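Local coordinates for protein putative pectin lyase (Geobacillus virus E2, PDB 7CHU) that forms the trimeric tailspike of a deep-sea thermophilic bacteriophage and probably binds or cleaves host-surface polysaccharide through its pectate lyase-like beta-helix, at residues N96-I101 with I128-S133; L105-G110 with R168-G173; G113-P118 with S133-V138; F160-T165 with L191-L196. All blocks are in the same frame, centred on the assembly; numbering follows the deposited sequence.

Contact 1: N96-I101 with I128-S133; sequences NAINSI and ITINKS
Helix 91-99 packs on an early strand of the right-handed parallel beta-helix here, with I98 set against I128 and I130 of strand 128-130. I98 carries most of the contact. Its CG1 lies anti to the carbonyl carbon (chi1 -73°), and CD1 extends from it into the strand. I98 CD1 touches I128 CG2 at 3.6 Å. I98 CD1 also reaches I130 CG1 at 4.1 Å, so it spans the two isoleucines around T129. The I98 side chain crosses both at about a right angle. Its other branch, I98 CG2, rests 3.8 Å from T129 O. No direct hydrogen bond joins the segments, and the side chains that meet in the buried part are apolar.

The polar side is joined through a water. The water lies 2.8 Å from T129 OG1 and donates to N99 OD1 and N131 OD1. The acceptors around it outnumber its protons, so these bonds probably share them. Q95 NE2 also binds N99 OD1, while Q95 OE1 takes the N-H of T129. Near the end of the helix, S100 OG donates to A97 O at 2.6 Å.

L137 of strand 135-139 also touches I98, which places this side chain in the interior of the coil. A helix packed on the first turns in this way is consistent with the N-terminal cap of right-handed parallel beta-helices.

Contact 2: L105-G110 with R168-G173; sequences LNNASG and RLCFVG
N106 and R168 hold the tight part of this contact with two hydrogen bonds. The backbone N of N106 donates to R168 O at 3.0 Å. In return, R168 N donates to N106 OD1, also at 3.0 Å and nearly straight (165° at the hydrogen). This second donor is tilted 29° from the plane of the side-chain amide. CB of N106 starts away from R168, but chi1 -80° sets CG beside the backbone N, and OD1 reaches R168 N. One asparagine thus grips both the N-H and the C=O of one residue.

Packing closes in around this pair. N106 O sits 3.4 Å from C170 CB, with the sulfur of C170 a little farther off. On the other side of the bonds, L105 CD2 meets L169 CD1 at 4.0 Å.

The contact is looser at N107. N107 O approaches F171 CD2 obliquely at 4.2 Å. N107 ND2 stands 4.4 Å from C170 SG. The polar groups of N107 are used differently: OD1 accepts from R205 of the second subunit, and O accepts from S143 of that subunit and from N134 ND2. The guanidinium of R168 likewise leaves the contact. It binds S195, I194 O and E216, and lies in a cation-pi contact with W218.

The loop between helix 91-99 and strand 113-117 is thereby pinned to the start of strand 169-175. Such a loop, bonded to a coil and reaching a neighbouring subunit, fits a trimeric beta-helical tailspike.

Contact 3: G113-P118 with S133-V138; sequences GIVYFP and SNIRLV
G113 and I135 open a parallel ladder between strands 113-117 and 135-138, whose directions differ by 23°. Five backbone hydrogen bonds build it. G113 N donates to N134 O at 2.8 Å, and R136 N returns to G113 O. V115 then bonds R136 O with its N and V138 N with its O. F117 N ends the ladder on V138 O at 2.7 Å. The backbone angles of G113 (145°/-170°) would jam a CB against the preceding carbonyl.

The apolar contacts split over two faces. On one, V115 CB meets L137 CD2 at 4.0 Å, and F117 CE1 approaches L137 CB. Helix 91-99 covers this side through I98 and I94. On the other, I114 CG2 touches V138 CG2 at 3.7 Å.

The guanidinium of R136 turns one face to I114: CG1 of I114 sits 3.4 Å above its plane, toward the rim. R136 also forms a salt bridge with E175 and donates to A140 O of the second subunit. Y116 packs on T72 of the third subunit.

One apolar face turned inward and one face meeting other subunits are characteristic of a parallel beta-helix trimer.

Contact 4: F160-T165 with L191-L196; sequences FVPSDT and LKKISL
F160 and L191 sit on neighbouring parallel strands, their side chains side by side and pointing the same way. A chi1 of -64° sets F160 CG beside the backbone N; F160 CD1 is 3.5 Å from L191 CD2. F160 CB is 3.4 Å from I194 CD1. The backbone link is a weak hydrogen bond from K192 N to F160 O, 3.0 Å long.

V161 puts CG1 in the crowded position between N and the carbonyl carbon, chi1 64°. This sets CG2 anti to N, where it lies 4.0 Å from K192 CB. The K192 chain is extended and runs past that methyl with its CG and CD.

P162 crosses K193 at about a right angle, and its CD comes 3.3 Å from K192 O. The aliphatic part of K193 passes T165, with K193 CD 3.9 Å from T165 O. A water donates to T165 O at 2.8 Å and weakly accepts from K193 NZ, but the main partner of NZ is E216, in a salt bridge.

P162 has no N-H to give. K192 O instead receives a CA-H contact from V161, so the chemistry implies that regular strand pairing gives way to apolar and water-mediated contact.

In the fold
All four contacts lie in the early coils of one parallel beta-helix. The closest pairs are contacts 1 and 3, and contacts 2 and 4, each with centres about 9 Å apart. Contact 1 and contact 3 share S133. S133 OG also joins contact 2, 2.6 Å from N106 O and 2.9 Å from C170 N. Contact 1 meets contact 4 where N131 ND2 lies 3.0 Å from V161 O. Contact 2 meets contact 4 where L169 O lies 2.7 Å from S195 N. Contacts 3 and 4 are about 16 Å apart between centres, yet L137 CD1 touches F160 CZ at 3.7 Å in the interior. Contacts 2 and 3 both border the second subunit.

Contact 1: N96-I101 with I128-S133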
# COMPACT_ATOMS: atom_id res chain seq x y z
N ASN A 96 -10.36 32.71 16.32
CA ASN A 96 -9.77 33.95 15.82
C ASN A 96 -8.55 33.67 14.95
O ASN A 96 -8.38 34.29 13.90
CB ASN A 96 -9.41 34.88 17.00
CG ASN A 96 -10.65 35.54 17.60
OD1 ASN A 96 -11.71 35.48 17.01
ND2 ASN A 96 -10.50 36.20 18.75
N ALA A 97 -7.71 32.71 15.36
CA ALA A 97 -6.56 32.34 14.55
C ALA A 97 -6.98 31.84 13.18
O ALA A 97 -6.44 32.28 12.17
CB ALA A 97 -5.73 31.27 15.27
N ILE A 98 -7.92 30.89 13.14
CA ILE A 98 -8.43 30.37 11.88
C ILE A 98 -9.07 31.48 11.04
O ILE A 98 -8.85 31.57 9.83
CB ILE A 98 -9.44 29.23 12.16
CG1 ILE A 98 -8.72 27.97 12.64
CG2 ILE A 98 -10.32 28.97 10.94
CD1 ILE A 98 -9.63 27.02 13.32
N ASN A 99 -9.88 32.34 11.68
CA ASN A 99 -10.53 33.43 10.95
C ASN A 99 -9.54 34.43 10.37
O ASN A 99 -9.87 35.10 9.39
CB ASN A 99 -11.51 34.18 11.86
CG ASN A 99 -12.75 33.37 12.15
OD1 ASN A 99 -13.00 32.35 11.51
ND2 ASN A 99 -13.53 33.81 13.13
N SER A 100 -8.33 34.52 10.93
CA SER A 100 -7.33 35.45 10.41
C SER A 100 -6.72 34.97 9.10
O SER A 100 -6.01 35.75 8.46
CB SER A 100 -6.22 35.68 11.43
OG SER A 100 -5.38 34.53 11.57
N ILE A 101 -6.93 33.71 8.72
CA ILE A 101 -6.47 33.26 7.41
C ILE A 101 -7.30 33.94 6.33
O ILE A 101 -8.54 33.92 6.35
CB ILE A 101 -6.55 31.73 7.28
CG1 ILE A 101 -5.64 31.05 8.30
CG2 ILE A 101 -6.17 31.31 5.86
CD1 ILE A 101 -4.21 31.11 7.94
N ILE A 128 -15.76 24.72 16.58
CA ILE A 128 -14.82 25.56 15.83
C ILE A 128 -15.01 25.28 14.35
O ILE A 128 -14.94 24.12 13.93
CB ILE A 128 -13.37 25.30 16.28
CG1 ILE A 128 -13.16 25.83 17.71
CG2 ILE A 128 -12.39 25.96 15.31
CD1 ILE A 128 -11.88 25.33 18.35
N THR A 129 -15.20 26.33 13.56
CA THR A 129 -15.59 26.16 12.17
C THR A 129 -14.46 26.60 11.24
O THR A 129 -13.80 27.62 11.46
CB THR A 129 -16.87 26.96 11.86
OG1 THR A 129 -16.63 28.36 12.07
CG2 THR A 129 -18.02 26.51 12.78
N ILE A 130 -14.26 25.81 10.19
CA ILE A 130 -13.33 26.10 9.11
C ILE A 130 -14.18 26.18 7.85
O ILE A 130 -14.68 25.16 7.36
CB ILE A 130 -12.24 25.02 8.98
CG1 ILE A 130 -11.42 24.91 10.27
CG2 ILE A 130 -11.29 25.36 7.83
CD1 ILE A 130 -11.98 24.02 11.35
N ASN A 131 -14.39 27.40 7.34
CA ASN A 131 -15.33 27.60 6.23
C ASN A 131 -14.65 28.08 4.96
O ASN A 131 -15.34 28.46 4.01
CB ASN A 131 -16.42 28.62 6.59
CG ASN A 131 -17.17 28.29 7.86
OD1 ASN A 131 -17.30 29.14 8.72
ND2 ASN A 131 -17.69 27.05 7.98
N LYS A 132 -13.33 28.09 4.91
CA LYS A 132 -12.63 28.59 3.74
C LYS A 132 -11.61 27.55 3.28
O LYS A 132 -11.11 26.77 4.08
CB LYS A 132 -11.94 29.92 4.04
CG LYS A 132 -12.95 31.04 4.31
CD LYS A 132 -12.25 32.37 4.54
CE LYS A 132 -13.27 33.45 4.88
NZ LYS A 132 -12.61 34.75 5.17
N SER A 133 -11.33 27.56 1.97
CA SER A 133 -10.44 26.59 1.36
C SER A 133 -8.98 26.83 1.75
O SER A 133 -8.59 27.93 2.18
CB SER A 133 -10.55 26.64 -0.17
OG SER A 133 -11.78 26.09 -0.60
O HOH W 1 -15.33 30.55 10.86

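Contact 2: L105-G110 with R168-G173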
# COMPACT_ATOMS: atom_id res chain seq x y z
N LEU A 105 -13.40 30.36 -1.39
CA LEU A 105 -13.94 29.02 -1.59
C LEU A 105 -13.54 28.44 -2.93
O LEU A 105 -12.96 29.12 -3.79
CB LEU A 105 -15.47 29.02 -1.45
CG LEU A 105 -15.97 29.28 -0.04
CD1 LEU A 105 -17.16 30.21 -0.11
CD2 LEU A 105 -16.34 27.99 0.65
N ASN A 106 -13.89 27.17 -3.11
CA ASN A 106 -13.47 26.35 -4.27
C ASN A 106 -11.94 26.34 -4.27
O ASN A 106 -11.33 26.27 -3.19
CB ASN A 106 -14.13 26.88 -5.55
CG ASN A 106 -15.59 26.40 -5.72
OD1 ASN A 106 -16.04 25.42 -5.11
ND2 ASN A 106 -16.35 27.12 -6.56
N ASN A 107 -11.29 26.41 -5.44
CA ASN A 107 -9.83 26.27 -5.54
C ASN A 107 -9.11 27.30 -4.67
O ASN A 107 -8.16 26.95 -3.96
CB ASN A 107 -9.39 26.40 -6.99
CG ASN A 107 -9.41 25.07 -7.73
OD1 ASN A 107 -8.56 24.82 -8.58
ND2 ASN A 107 -10.37 24.20 -7.39
N ALA A 108 -9.53 28.58 -4.74
CA ALA A 108 -8.96 29.69 -3.97
C ALA A 108 -7.44 29.77 -4.12
O ALA A 108 -6.71 29.93 -3.15
CB ALA A 108 -9.34 29.59 -2.49
N SER A 109 -6.99 29.71 -5.37
CA SER A 109 -5.56 29.59 -5.66
C SER A 109 -4.79 30.78 -5.10
O SER A 109 -5.21 31.93 -5.23
CB SER A 109 -5.34 29.48 -7.17
OG SER A 109 -4.10 30.04 -7.54
N GLY A 110 -3.66 30.49 -4.46
CA GLY A 110 -2.80 31.53 -3.95
C GLY A 110 -3.24 32.12 -2.63
O GLY A 110 -2.74 33.18 -2.24
N ARG A 168 -17.78 24.31 -2.92
CA ARG A 168 -17.09 23.31 -2.14
C ARG A 168 -15.93 23.93 -1.37
O ARG A 168 -15.43 25.01 -1.69
CB ARG A 168 -16.60 22.19 -3.05
CG ARG A 168 -17.76 21.57 -3.81
CD ARG A 168 -17.35 20.33 -4.51
NE ARG A 168 -17.01 19.26 -3.57
CZ ARG A 168 -17.91 18.47 -3.01
NH1 ARG A 168 -19.21 18.62 -3.29
NH2 ARG A 168 -17.51 17.51 -2.18
N LEU A 169 -15.53 23.22 -0.32
CA LEU A 169 -14.32 23.52 0.42
C LEU A 169 -13.21 22.64 -0.13
O LEU A 169 -13.37 21.42 -0.17
CB LEU A 169 -14.55 23.23 1.90
CG LEU A 169 -13.70 24.02 2.86
CD1 LEU A 169 -14.06 25.48 2.70
CD2 LEU A 169 -14.01 23.54 4.26
N CYS A 170 -12.08 23.24 -0.52
CA CYS A 170 -11.00 22.48 -1.13
C CYS A 170 -9.68 22.58 -0.36
O CYS A 170 -9.36 23.61 0.24
CB CYS A 170 -10.75 22.93 -2.58
SG CYS A 170 -12.18 22.72 -3.63
N PHE A 171 -8.93 21.48 -0.40
CA PHE A 171 -7.55 21.43 0.10
C PHE A 171 -7.46 21.78 1.58
O PHE A 171 -6.55 22.51 2.00
CB PHE A 171 -6.64 22.36 -0.71
CG PHE A 171 -6.65 22.09 -2.20
CD1 PHE A 171 -5.95 20.99 -2.73
CD2 PHE A 171 -7.35 22.93 -3.05
CE1 PHE A 171 -5.97 20.76 -4.09
CE2 PHE A 171 -7.36 22.71 -4.43
CZ PHE A 171 -6.67 21.62 -4.95
N VAL A 172 -8.40 21.30 2.39
CA VAL A 172 -8.33 21.46 3.84
C VAL A 172 -7.71 20.21 4.45
O VAL A 172 -7.59 19.17 3.80
CB VAL A 172 -9.71 21.76 4.47
CG1 VAL A 172 -10.22 23.18 4.07
CG2 VAL A 172 -10.72 20.68 4.08
N GLY A 173 -7.32 20.29 5.71
CA GLY A 173 -6.71 19.12 6.32
C GLY A 173 -6.39 19.33 7.78
O GLY A 173 -6.45 20.44 8.32

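Contact 3: G113-P118 with S133-V138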
# COMPACT_ATOMS: atom_id res chain seq x y z
N GLY A 113 -3.33 28.68 4.06
CA GLY A 113 -2.10 28.41 4.79
C GLY A 113 -2.34 27.53 5.99
O GLY A 113 -3.41 26.96 6.17
N ILE A 114 -1.31 27.41 6.82
CA ILE A 114 -1.33 26.54 7.99
C ILE A 114 -1.74 27.35 9.21
O ILE A 114 -1.27 28.48 9.40
CB ILE A 114 0.05 25.88 8.23
CG1 ILE A 114 0.40 24.88 7.11
CG2 ILE A 114 0.11 25.20 9.60
CD1 ILE A 114 1.73 24.12 7.35
N VAL A 115 -2.60 26.76 10.04
CA VAL A 115 -2.84 27.21 11.40
C VAL A 115 -2.15 26.22 12.33
O VAL A 115 -2.53 25.04 12.40
CB VAL A 115 -4.34 27.29 11.72
CG1 VAL A 115 -4.53 27.64 13.21
CG2 VAL A 115 -5.02 28.33 10.82
N TYR A 116 -1.14 26.68 13.06
CA TYR A 116 -0.26 25.78 13.79
C TYR A 116 -0.58 25.83 15.28
O TYR A 116 -0.71 26.92 15.86
CB TYR A 116 1.20 26.16 13.58
CG TYR A 116 2.09 25.26 14.39
CD1 TYR A 116 2.25 23.93 14.04
CD2 TYR A 116 2.71 25.72 15.55
CE1 TYR A 116 3.07 23.07 14.80
CE2 TYR A 116 3.51 24.87 16.32
CZ TYR A 116 3.69 23.56 15.94
OH TYR A 116 4.48 22.72 16.71
N PHE A 117 -0.70 24.65 15.89
CA PHE A 117 -1.03 24.49 17.31
C PHE A 117 0.20 23.92 18.01
O PHE A 117 0.48 22.72 17.85
CB PHE A 117 -2.23 23.53 17.52
CG PHE A 117 -3.54 23.98 16.94
CD1 PHE A 117 -3.72 24.07 15.57
CD2 PHE A 117 -4.61 24.24 17.77
CE1 PHE A 117 -4.94 24.47 15.05
CE2 PHE A 117 -5.84 24.65 17.26
CZ PHE A 117 -6.01 24.77 15.89
N PRO A 118 0.93 24.70 18.80
CA PRO A 118 2.11 24.15 19.50
C PRO A 118 1.69 23.13 20.54
O PRO A 118 0.52 23.02 20.91
CB PRO A 118 2.76 25.38 20.17
CG PRO A 118 2.13 26.59 19.49
CD PRO A 118 0.75 26.14 19.08
N SER A 133 -11.33 27.56 1.97
CA SER A 133 -10.44 26.59 1.36
C SER A 133 -8.98 26.83 1.75
O SER A 133 -8.59 27.93 2.18
CB SER A 133 -10.55 26.64 -0.17
OG SER A 133 -11.78 26.09 -0.60
N ASN A 134 -8.17 25.78 1.59
CA ASN A 134 -6.71 25.82 1.73
C ASN A 134 -6.28 26.07 3.17
O ASN A 134 -5.25 26.69 3.42
CB ASN A 134 -6.09 26.87 0.80
CG ASN A 134 -6.43 26.61 -0.64
OD1 ASN A 134 -6.56 25.46 -1.04
ND2 ASN A 134 -6.59 27.65 -1.42
N ILE A 135 -7.05 25.60 4.14
CA ILE A 135 -6.68 25.77 5.54
C ILE A 135 -6.27 24.41 6.08
O ILE A 135 -7.03 23.43 5.97
CB ILE A 135 -7.83 26.39 6.36
CG1 ILE A 135 -8.06 27.84 5.94
CG2 ILE A 135 -7.51 26.33 7.86
CD1 ILE A 135 -9.07 28.62 6.85
N ARG A 136 -5.07 24.33 6.66
CA ARG A 136 -4.59 23.11 7.29
C ARG A 136 -4.35 23.37 8.77
O ARG A 136 -3.69 24.35 9.12
CB ARG A 136 -3.30 22.63 6.63
CG ARG A 136 -3.50 21.79 5.39
CD ARG A 136 -2.19 21.16 5.00
NE ARG A 136 -1.25 22.16 4.52
CZ ARG A 136 0.06 22.15 4.76
NH1 ARG A 136 0.61 21.18 5.47
NH2 ARG A 136 0.83 23.11 4.27
N LEU A 137 -4.89 22.50 9.62
CA LEU A 137 -4.66 22.55 11.06
C LEU A 137 -3.54 21.57 11.42
O LEU A 137 -3.70 20.36 11.29
CB LEU A 137 -5.93 22.22 11.84
CG LEU A 137 -7.25 22.92 11.45
CD1 LEU A 137 -8.42 22.43 12.33
CD2 LEU A 137 -7.11 24.45 11.51
N VAL A 138 -2.42 22.10 11.91
CA VAL A 138 -1.22 21.31 12.14
C VAL A 138 -0.79 21.50 13.59
O VAL A 138 -0.66 22.63 14.05
CB VAL A 138 -0.09 21.74 11.19
CG1 VAL A 138 1.21 20.96 11.49
CG2 VAL A 138 -0.53 21.59 9.72

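Contact 4: F160-T165 with L191-L196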
# COMPACT_ATOMS: atom_id res chain seq x y z
N PHE A 160 -15.57 21.38 9.29
CA PHE A 160 -15.15 21.82 7.97
C PHE A 160 -16.38 21.73 7.07
O PHE A 160 -16.89 20.63 6.83
CB PHE A 160 -14.03 20.94 7.38
CG PHE A 160 -12.72 20.97 8.15
CD1 PHE A 160 -12.56 20.20 9.30
CD2 PHE A 160 -11.63 21.73 7.69
CE1 PHE A 160 -11.35 20.20 9.99
CE2 PHE A 160 -10.43 21.74 8.37
CZ PHE A 160 -10.29 20.99 9.54
N VAL A 161 -16.84 22.87 6.56
CA VAL A 161 -18.00 22.92 5.66
C VAL A 161 -17.91 24.25 4.92
O VAL A 161 -17.51 25.24 5.54
CB VAL A 161 -19.32 22.79 6.44
CG1 VAL A 161 -19.53 23.98 7.41
CG2 VAL A 161 -20.54 22.68 5.51
N PRO A 162 -18.25 24.35 3.64
CA PRO A 162 -18.20 25.65 2.98
C PRO A 162 -19.25 26.58 3.57
O PRO A 162 -20.37 26.17 3.86
CB PRO A 162 -18.52 25.33 1.51
CG PRO A 162 -19.29 24.00 1.57
CD PRO A 162 -18.64 23.26 2.71
N SER A 163 -18.87 27.86 3.74
CA SER A 163 -19.86 28.83 4.19
C SER A 163 -21.02 28.93 3.20
O SER A 163 -22.17 29.12 3.62
CB SER A 163 -19.21 30.20 4.40
OG SER A 163 -18.61 30.67 3.19
N ASP A 164 -20.75 28.80 1.91
CA ASP A 164 -21.75 28.79 0.85
C ASP A 164 -21.87 27.35 0.33
O ASP A 164 -20.93 26.83 -0.28
CB ASP A 164 -21.30 29.74 -0.26
CG ASP A 164 -22.33 29.87 -1.38
OD1 ASP A 164 -23.37 29.16 -1.37
OD2 ASP A 164 -22.07 30.70 -2.29
N THR A 165 -23.02 26.70 0.56
CA THR A 165 -23.13 25.30 0.15
C THR A 165 -23.43 25.10 -1.33
O THR A 165 -23.66 23.96 -1.75
CB THR A 165 -24.20 24.57 0.97
OG1 THR A 165 -25.41 25.32 0.94
CG2 THR A 165 -23.73 24.38 2.41
N LEU A 191 -16.69 16.68 8.36
CA LEU A 191 -16.28 17.06 7.01
C LEU A 191 -17.50 17.02 6.10
O LEU A 191 -18.22 16.02 6.07
CB LEU A 191 -15.18 16.12 6.46
CG LEU A 191 -13.92 15.83 7.30
CD1 LEU A 191 -12.92 14.92 6.53
CD2 LEU A 191 -13.23 17.12 7.73
N LYS A 192 -17.74 18.10 5.36
CA LYS A 192 -18.92 18.15 4.50
C LYS A 192 -18.62 18.99 3.27
O LYS A 192 -18.14 20.12 3.42
CB LYS A 192 -20.13 18.73 5.24
CG LYS A 192 -21.39 18.85 4.36
CD LYS A 192 -22.61 19.15 5.20
CE LYS A 192 -23.85 19.28 4.33
NZ LYS A 192 -25.09 19.38 5.17
N LYS A 193 -18.93 18.45 2.10
CA LYS A 193 -18.79 19.15 0.82
C LYS A 193 -17.35 19.63 0.61
O LYS A 193 -17.08 20.77 0.21
CB LYS A 193 -19.79 20.30 0.70
CG LYS A 193 -21.21 19.80 0.42
CD LYS A 193 -22.21 20.96 0.37
CE LYS A 193 -23.64 20.48 0.27
NZ LYS A 193 -23.88 19.85 -1.04
N ILE A 194 -16.42 18.73 0.89
CA ILE A 194 -14.99 19.00 0.82
C ILE A 194 -14.44 18.26 -0.38
O ILE A 194 -14.86 17.14 -0.68
CB ILE A 194 -14.29 18.56 2.12
CG1 ILE A 194 -14.65 19.48 3.28
CG2 ILE A 194 -12.78 18.45 1.94
CD1 ILE A 194 -14.04 18.97 4.58
N SER A 195 -13.49 18.88 -1.07
CA SER A 195 -12.74 18.22 -2.14
C SER A 195 -11.25 18.31 -1.83
O SER A 195 -10.78 19.31 -1.27
CB SER A 195 -13.00 18.87 -3.51
OG SER A 195 -14.28 18.53 -3.99
N LEU A 196 -10.52 17.27 -2.21
CA LEU A 196 -9.05 17.30 -2.21
C LEU A 196 -8.48 17.59 -0.82
O LEU A 196 -7.48 18.30 -0.67
CB LEU A 196 -8.53 18.30 -3.24
CG LEU A 196 -8.80 17.82 -4.68
CD1 LEU A 196 -9.10 18.95 -5.67
CD2 LEU A 196 -7.63 17.00 -5.14
O HOH W 2 -21.76 22.09 -2.69